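SusD-like carbohydrate binding protein BF1063 (Bacteroides fragilis NCTC 9343, PDB 3I4G) probably binds carbohydrate at the outer membrane, helping the bacterium to capture glycans. Local coordinates at residues Y288-K294 / D314-L319; R386-L392 / E443-L448. All blocks are in the same frame, centred on the assembly; numbering follows the deposited sequence.

Contact 1: residues Y288-K294 / D314-L319; sequences YESYEFK and DRDPRL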
loop_
_atom_site.group_PDB
_atom_site.type_symbol
_atom_site.label_atom_id
_atom_site.label_comp_id
_atom_site.label_asym_id
_atom_site.label_seq_id
_atom_site.Cartn_x
_atom_site.Cartn_y
_atom_site.Cartn_z
ATOM N N TYR A 288 -4.218 -9.380 -13.055
ATOM C CA TYR A 288 -5.421 -9.969 -13.613
ATOM C C TYR A 288 -5.383 -11.502 -13.651
ATOM O O TYR A 288 -6.373 -12.161 -13.312
ATOM C CB TYR A 288 -5.714 -9.410 -15.023
ATOM C CG TYR A 288 -6.740 -10.237 -15.737
ATOM C CD1 TYR A 288 -8.081 -10.160 -15.349
ATOM C CD2 TYR A 288 -6.404 -11.128 -16.746
ATOM C CE1 TYR A 288 -9.033 -10.951 -15.958
ATOM C CE2 TYR A 288 -7.398 -11.933 -17.342
ATOM C CZ TYR A 288 -8.689 -11.819 -16.901
ATOM O OH TYR A 288 -9.720 -12.588 -17.474
ATOM N N GLU A 289 -4.262 -12.067 -14.051
ATOM C CA GLU A 289 -4.088 -13.504 -14.194
ATOM C C GLU A 289 -3.919 -14.261 -12.879
ATOM O O GLU A 289 -3.989 -15.482 -12.865
ATOM C CB GLU A 289 -2.853 -13.770 -15.060
ATOM C CG GLU A 289 -3.008 -13.290 -16.485
ATOM C CD GLU A 289 -1.710 -13.136 -17.231
ATOM O OE1 GLU A 289 -0.648 -13.583 -16.729
ATOM O OE2 GLU A 289 -1.741 -12.533 -18.314
ATOM N N SER A 290 -3.714 -13.538 -11.786
ATOM C CA SER A 290 -3.408 -14.177 -10.517
ATOM C C SER A 290 -4.650 -14.732 -9.798
ATOM O O SER A 290 -4.554 -15.728 -9.071
ATOM C CB SER A 290 -2.626 -13.180 -9.625
ATOM O OG SER A 290 -2.098 -13.890 -8.507
ATOM N N TYR A 291 -5.797 -14.108 -9.979
ATOM C CA TYR A 291 -7.006 -14.491 -9.288
ATOM C C TYR A 291 -7.426 -15.916 -9.670
ATOM O O TYR A 291 -7.386 -16.293 -10.836
ATOM C CB TYR A 291 -8.144 -13.528 -9.616
ATOM C CG TYR A 291 -7.927 -12.128 -9.152
ATOM C CD1 TYR A 291 -8.316 -11.712 -7.905
ATOM C CD2 TYR A 291 -7.342 -11.198 -9.980
ATOM C CE1 TYR A 291 -8.089 -10.414 -7.459
ATOM C CE2 TYR A 291 -7.121 -9.914 -9.554
ATOM C CZ TYR A 291 -7.491 -9.520 -8.307
ATOM O OH TYR A 291 -7.282 -8.216 -7.868
ATOM N N GLU A 292 -7.804 -16.733 -8.706
ATOM C CA GLU A 292 -8.309 -18.054 -9.030
ATOM C C GLU A 292 -9.647 -18.027 -9.759
ATOM O O GLU A 292 -10.339 -17.025 -9.793
ATOM C CB GLU A 292 -8.473 -18.848 -7.739
ATOM C CG GLU A 292 -7.157 -19.150 -7.052
ATOM C CD GLU A 292 -7.280 -19.467 -5.563
ATOM O OE1 GLU A 292 -8.391 -19.629 -5.026
ATOM O OE2 GLU A 292 -6.210 -19.631 -4.925
ATOM N N PHE A 293 -10.020 -19.174 -10.354
ATOM C CA PHE A 293 -11.381 -19.378 -10.753
ATOM C C PHE A 293 -12.189 -19.515 -9.456
ATOM O O PHE A 293 -11.654 -19.749 -8.368
ATOM C CB PHE A 293 -11.530 -20.644 -11.610
ATOM C CG PHE A 293 -10.965 -20.507 -12.999
ATOM C CD1 PHE A 293 -11.574 -19.665 -13.923
ATOM C CD2 PHE A 293 -9.887 -21.257 -13.412
ATOM C CE1 PHE A 293 -11.068 -19.571 -15.214
ATOM C CE2 PHE A 293 -9.380 -21.137 -14.695
ATOM C CZ PHE A 293 -9.970 -20.304 -15.581
ATOM N N LYS A 294 -13.505 -19.431 -9.576
ATOM C CA LYS A 294 -14.409 -19.508 -8.426
ATOM C C LYS A 294 -14.285 -20.806 -7.637
ATOM O O LYS A 294 -14.544 -20.803 -6.427
ATOM C CB LYS A 294 -15.854 -19.342 -8.900
ATOM C CG LYS A 294 -16.175 -17.945 -9.246
ATOM C CD LYS A 294 -16.694 -17.166 -8.098
ATOM C CE LYS A 294 -18.150 -17.500 -7.794
ATOM N NZ LYS A 294 -18.651 -16.523 -6.765
ATOM N N ASP A 314 -16.616 -15.988 -13.524
ATOM C CA ASP A 314 -16.148 -17.280 -12.997
ATOM C C ASP A 314 -14.772 -17.135 -12.325
ATOM O O ASP A 314 -14.030 -18.097 -12.177
ATOM C CB ASP A 314 -16.128 -18.380 -14.071
ATOM C CG ASP A 314 -16.356 -19.774 -13.498
ATOM O OD1 ASP A 314 -16.396 -19.926 -12.260
ATOM O OD2 ASP A 314 -16.552 -20.716 -14.313
ATOM N N ARG A 315 -14.459 -15.918 -11.871
ATOM C CA ARG A 315 -13.242 -15.651 -11.140
ATOM C C ARG A 315 -13.542 -15.187 -9.734
ATOM O O ARG A 315 -14.624 -14.696 -9.438
ATOM C CB ARG A 315 -12.398 -14.556 -11.828
ATOM C CG ARG A 315 -12.012 -14.858 -13.281
ATOM C CD ARG A 315 -10.999 -16.005 -13.432
ATOM N NE ARG A 315 -9.658 -15.645 -12.953
ATOM C CZ ARG A 315 -8.830 -14.822 -13.575
ATOM N NH1 ARG A 315 -9.182 -14.226 -14.704
ATOM N NH2 ARG A 315 -7.656 -14.554 -13.041
ATOM N N ASP A 316 -12.528 -15.302 -8.880
ATOM C CA ASP A 316 -12.566 -14.766 -7.513
ATOM C C ASP A 316 -13.303 -13.417 -7.555
ATOM O O ASP A 316 -12.941 -12.553 -8.350
ATOM C CB ASP A 316 -11.130 -14.601 -7.040
ATOM C CG ASP A 316 -10.996 -14.298 -5.549
ATOM O OD1 ASP A 316 -11.707 -13.427 -5.020
ATOM O OD2 ASP A 316 -10.092 -14.895 -4.944
ATOM N N PRO A 317 -14.319 -13.217 -6.690
ATOM C CA PRO A 317 -15.041 -11.953 -6.689
ATOM C C PRO A 317 -14.139 -10.753 -6.476
ATOM O O PRO A 317 -14.499 -9.653 -6.924
ATOM C CB PRO A 317 -16.049 -12.111 -5.522
ATOM C CG PRO A 317 -16.252 -13.560 -5.426
ATOM C CD PRO A 317 -14.920 -14.177 -5.752
ATOM N N ARG A 318 -12.986 -10.948 -5.824
ATOM C CA ARG A 318 -12.082 -9.798 -5.598
ATOM C C ARG A 318 -11.515 -9.223 -6.879
ATOM O O ARG A 318 -11.076 -8.060 -6.851
ATOM C CB ARG A 318 -10.949 -10.186 -4.637
ATOM C CG ARG A 318 -11.464 -10.374 -3.222
ATOM C CD ARG A 318 -10.450 -10.977 -2.308
ATOM N NE ARG A 318 -10.257 -12.406 -2.599
ATOM C CZ ARG A 318 -9.456 -13.210 -1.917
ATOM N NH1 ARG A 318 -8.780 -12.772 -0.870
ATOM N NH2 ARG A 318 -9.341 -14.483 -2.292
ATOM N N LEU A 319 -11.546 -9.976 -7.992
ATOM C CA LEU A 319 -11.062 -9.405 -9.251
ATOM C C LEU A 319 -11.958 -8.250 -9.660
ATOM O O LEU A 319 -11.510 -7.114 -9.745
ATOM C CB LEU A 319 -11.021 -10.491 -10.311
ATOM C CG LEU A 319 -10.389 -10.183 -11.667
ATOM C CD1 LEU A 319 -10.101 -11.512 -12.382
ATOM C CD2 LEU A 319 -11.255 -9.253 -12.539
HETATM O O HOH W 1 -7.782 -15.879 -6.002
#

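Contact 2: residues R386-L392 / E443-L448; sequences RYAEVLL and ERRIEL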
loop_
_atom_site.group_PDB
_atom_site.type_symbol
_atom_site.label_atom_id
_atom_site.label_comp_id
_atom_site.label_asym_id
_atom_site.label_seq_id
_atom_site.Cartn_x
_atom_site.Cartn_y
_atom_site.Cartn_z
ATOM N N ARG A 386 -5.185 -3.456 7.711
ATOM C CA ARG A 386 -6.440 -4.209 7.772
ATOM C C ARG A 386 -6.230 -5.505 8.542
ATOM O O ARG A 386 -5.178 -6.154 8.467
ATOM C CB ARG A 386 -6.983 -4.514 6.363
ATOM C CG ARG A 386 -7.281 -3.301 5.565
ATOM C CD ARG A 386 -8.176 -3.531 4.363
ATOM N NE ARG A 386 -7.641 -4.307 3.244
ATOM C CZ ARG A 386 -7.961 -5.572 2.938
ATOM N NH1 ARG A 386 -8.661 -6.371 3.755
ATOM N NH2 ARG A 386 -7.516 -6.076 1.802
ATOM N N TYR A 387 -7.293 -5.921 9.232
ATOM C CA TYR A 387 -7.215 -7.198 9.970
ATOM C C TYR A 387 -6.908 -8.379 9.029
ATOM O O TYR A 387 -6.283 -9.331 9.433
ATOM C CB TYR A 387 -8.493 -7.446 10.765
ATOM C CG TYR A 387 -8.439 -8.556 11.804
ATOM C CD1 TYR A 387 -7.481 -8.553 12.790
ATOM C CD2 TYR A 387 -9.386 -9.575 11.801
ATOM C CE1 TYR A 387 -7.470 -9.532 13.760
ATOM C CE2 TYR A 387 -9.372 -10.552 12.759
ATOM C CZ TYR A 387 -8.421 -10.518 13.724
ATOM O OH TYR A 387 -8.421 -11.486 14.730
ATOM N N ALA A 388 -7.344 -8.337 7.761
ATOM C CA ALA A 388 -6.966 -9.425 6.874
ATOM C C ALA A 388 -5.457 -9.551 6.734
ATOM O O ALA A 388 -4.937 -10.663 6.635
ATOM C CB ALA A 388 -7.547 -9.220 5.514
ATOM N N GLU A 389 -4.727 -8.432 6.722
ATOM C CA GLU A 389 -3.269 -8.512 6.653
ATOM C C GLU A 389 -2.725 -9.110 7.952
ATOM O O GLU A 389 -1.754 -9.871 7.942
ATOM C CB GLU A 389 -2.641 -7.141 6.418
ATOM C CG GLU A 389 -1.110 -7.265 6.354
ATOM C CD GLU A 389 -0.347 -5.961 6.310
ATOM O OE1 GLU A 389 -0.943 -4.914 6.002
ATOM O OE2 GLU A 389 0.885 -5.994 6.590
ATOM N N VAL A 390 -3.302 -8.749 9.093
ATOM C CA VAL A 390 -2.883 -9.322 10.365
ATOM C C VAL A 390 -3.019 -10.840 10.375
ATOM O O VAL A 390 -2.100 -11.540 10.812
ATOM C CB VAL A 390 -3.702 -8.695 11.534
ATOM C CG1 VAL A 390 -3.449 -9.398 12.859
ATOM C CG2 VAL A 390 -3.400 -7.186 11.645
ATOM N N LEU A 391 -4.159 -11.341 9.903
ATOM C CA LEU A 391 -4.384 -12.788 9.871
ATOM C C LEU A 391 -3.421 -13.481 8.930
ATOM O O LEU A 391 -2.823 -14.507 9.278
ATOM C CB LEU A 391 -5.825 -13.102 9.461
ATOM C CG LEU A 391 -6.924 -12.629 10.386
ATOM C CD1 LEU A 391 -8.311 -13.017 9.838
ATOM C CD2 LEU A 391 -6.741 -13.199 11.801
ATOM N N LEU A 392 -3.201 -12.914 7.742
ATOM C CA LEU A 392 -2.254 -13.529 6.802
ATOM C C LEU A 392 -0.815 -13.370 7.279
ATOM O O LEU A 392 0.019 -14.226 7.023
ATOM C CB LEU A 392 -2.438 -12.969 5.399
ATOM C CG LEU A 392 -3.793 -13.204 4.751
ATOM C CD1 LEU A 392 -3.939 -12.442 3.436
ATOM C CD2 LEU A 392 -4.048 -14.697 4.559
ATOM N N GLU A 443 -2.241 -15.569 -1.526
ATOM C CA GLU A 443 -3.458 -15.047 -0.960
ATOM C C GLU A 443 -3.255 -13.600 -0.556
ATOM O O GLU A 443 -4.143 -12.779 -0.732
ATOM C CB GLU A 443 -3.913 -15.899 0.230
ATOM C CG GLU A 443 -5.278 -15.518 0.725
ATOM C CD GLU A 443 -6.373 -15.854 -0.295
ATOM O OE1 GLU A 443 -6.245 -16.838 -1.087
ATOM O OE2 GLU A 443 -7.399 -15.158 -0.299
ATOM N N ARG A 444 -2.105 -13.284 0.021
ATOM C CA ARG A 444 -1.798 -11.961 0.391
ATOM C C ARG A 444 -1.808 -11.039 -0.841
ATOM O O ARG A 444 -2.315 -9.915 -0.808
ATOM C CB ARG A 444 -0.434 -11.945 1.096
ATOM C CG ARG A 444 -0.020 -10.651 1.609
ATOM C CD ARG A 444 1.374 -10.806 2.289
ATOM N NE ARG A 444 1.817 -9.522 2.741
ATOM C CZ ARG A 444 1.696 -9.037 3.958
ATOM N NH1 ARG A 444 1.162 -9.746 4.959
ATOM N NH2 ARG A 444 2.124 -7.820 4.155
ATOM N N ARG A 445 -1.237 -11.486 -1.951
ATOM C CA ARG A 445 -1.242 -10.716 -3.202
ATOM C C ARG A 445 -2.662 -10.379 -3.623
ATOM O O ARG A 445 -2.986 -9.229 -3.941
ATOM C CB ARG A 445 -0.558 -11.503 -4.322
ATOM C CG ARG A 445 -0.454 -10.715 -5.578
ATOM C CD ARG A 445 0.144 -11.439 -6.744
ATOM N NE ARG A 445 0.385 -10.466 -7.849
ATOM C CZ ARG A 445 0.866 -10.766 -9.042
ATOM N NH1 ARG A 445 1.154 -12.006 -9.372
ATOM N NH2 ARG A 445 1.029 -9.801 -9.926
ATOM N N ILE A 446 -3.531 -11.373 -3.613
ATOM C CA ILE A 446 -4.902 -11.150 -4.029
ATOM C C ILE A 446 -5.669 -10.274 -3.058
ATOM O O ILE A 446 -6.292 -9.275 -3.422
ATOM C CB ILE A 446 -5.639 -12.509 -4.192
ATOM C CG1 ILE A 446 -5.005 -13.365 -5.285
ATOM C CG2 ILE A 446 -7.139 -12.298 -4.458
ATOM C CD1 ILE A 446 -4.814 -12.683 -6.622
ATOM N N GLU A 447 -5.566 -10.592 -1.775
ATOM C CA GLU A 447 -6.332 -9.848 -0.772
ATOM C C GLU A 447 -5.979 -8.379 -0.724
ATOM O O GLU A 447 -6.871 -7.532 -0.609
ATOM C CB GLU A 447 -6.132 -10.491 0.595
ATOM C CG GLU A 447 -6.816 -9.772 1.718
ATOM C CD GLU A 447 -8.328 -9.753 1.658
ATOM O OE1 GLU A 447 -8.912 -10.575 0.928
ATOM O OE2 GLU A 447 -8.929 -8.910 2.347
ATOM N N LEU A 448 -4.692 -8.060 -0.850
ATOM C CA LEU A 448 -4.218 -6.692 -0.693
ATOM C C LEU A 448 -3.911 -5.996 -1.993
ATOM O O LEU A 448 -3.340 -4.907 -1.975
ATOM C CB LEU A 448 -2.953 -6.696 0.180
ATOM C CG LEU A 448 -3.083 -7.312 1.560
ATOM C CD1 LEU A 448 -1.689 -7.393 2.229
ATOM C CD2 LEU A 448 -4.076 -6.547 2.439
HETATM O O HOH W 2 1.795 -8.306 7.406
HETATM O O HOH W 3 1.299 -12.688 5.030
#

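Contact 1: residues Y288-K294 / D314-L319
The end of helix 285-288 and the loop after it meet the loop and first turn of helix 317-322. Arg-315 makes three of the five hydrogen bonds between the segments. Its guanidinium reaches back over the turn that follows helix 285-288 and satisfies two backbone carbonyls. Arg-315 NH2 donates to Tyr-288 O at 2.7 Å and to Tyr-291 O at 2.8 Å. Arg-315 NE adds a longer bond to Tyr-291 O at 3.2 Å. The same group lies over the face of the Tyr-288 ring, with Arg-315 CZ 4.8 Å from the ring centroid, a cation-pi contact. The hydroxyl of Tyr-288 is bonded to Leu-311 O.

The backbones add two hydrogen bonds around Phe-293 and Arg-315. Asp-316 N donates to Glu-292 O at 2.9 Å, and Lys-294 N donates to Asp-314 O at 3.0 Å. Water 1 accepts from Glu-292 N at 2.8 Å and donates to Asp-316 OD2 at 2.7 Å. The carboxylate of Glu-292 pairs elsewhere, with Arg-418.

Asp-316 is well used. Its OD1 accepts from Arg-318 N at 2.9 Å and from Arg-318 NE at 3.0 Å. Its OD2 takes Arg-318 NH2 at 2.8 Å in a salt bridge. Beside these polar groups, Leu-319 CB sits 3.7 Å from the centroid of the Tyr-291 ring, a CH-pi contact over its face.

The arrangement is a single isolated beta bridge, Phe-293 with Arg-315, leading directly into an Asp N-cap at Asp-316 that starts helix 317-322 within the SusD family region.

Contact 2: residues R386-L392 / E443-L448
This is an antiparallel helix pair in the SusD family region. The axes of helix segments 387-392 and 443-447 approach to 10.6 Å, and their directions differ by 177°. Leu-392 fills the middle in an m,t rotamer. Its CD1 lies 3.8 Å from Arg-444 CA and 4.1 Å from Glu-447 CB, and its CD2 lies 4.1 Å from Glu-443 CG. Ala-388 has only a methyl group to offer, so the carboxylate of Glu-447 can come close: Ala-388 CB is 3.5 Å from Glu-447 OE2.

Glu-443 and Glu-447 both have chi1 t and chi2 p, bringing the carboxylates to one side, where Arg-318 meets both. Arg-418 also pairs with Glu-443, and Arg-420 with Glu-447. The CA-to-CB bond of Arg-386, at the N-cap position, points toward the other segment, and the m,t,m side chain carries the guanidinium to Glu-447. Arg-386 NH1 makes a salt bridge to Glu-447 OE2 at 2.9 Å, and Glu-250 and Glu-451 supply further acidic partners. Leu-448 CD2 packs over one face of this guanidinium, 3.5 Å from Arg-386 NH2.

Glu-389 and Arg-444 are extended. Glu-389 is t,t and Arg-444 is t,t,t, so they meet at their tips, while Arg-206 and Asp-457 are their stronger partners. Arg-444 NH2 makes a weak bond to Glu-389 OE2 at 3.3 Å, and water 2 links Glu-389 OE2 (2.6 Å) to Arg-444 NH1 (2.9 Å).

Contact 2 is the deeper of the two: all its touching residues are buried, and its centre is about 12 Å from the centre of the chain. Contact 1 lies about 20 Å out and is partly buried, with Lys-294 exposed. Contact 1 joins a loop to a helix start, with backbone carbonyls accepting from an arginine side chain and from backbone amides; contact 2 joins helices mainly through side chains, with charges paired in the interior. Their centres are about 16 Å apart, and they touch through helix 433-447. Arg-318 NH1 of contact 1 makes salt bridges to Glu-443 OE2 and Glu-447 OE1 of contact 2, both at 2.8 Å. Ile-446 packs against Ser-290 and Arg-318.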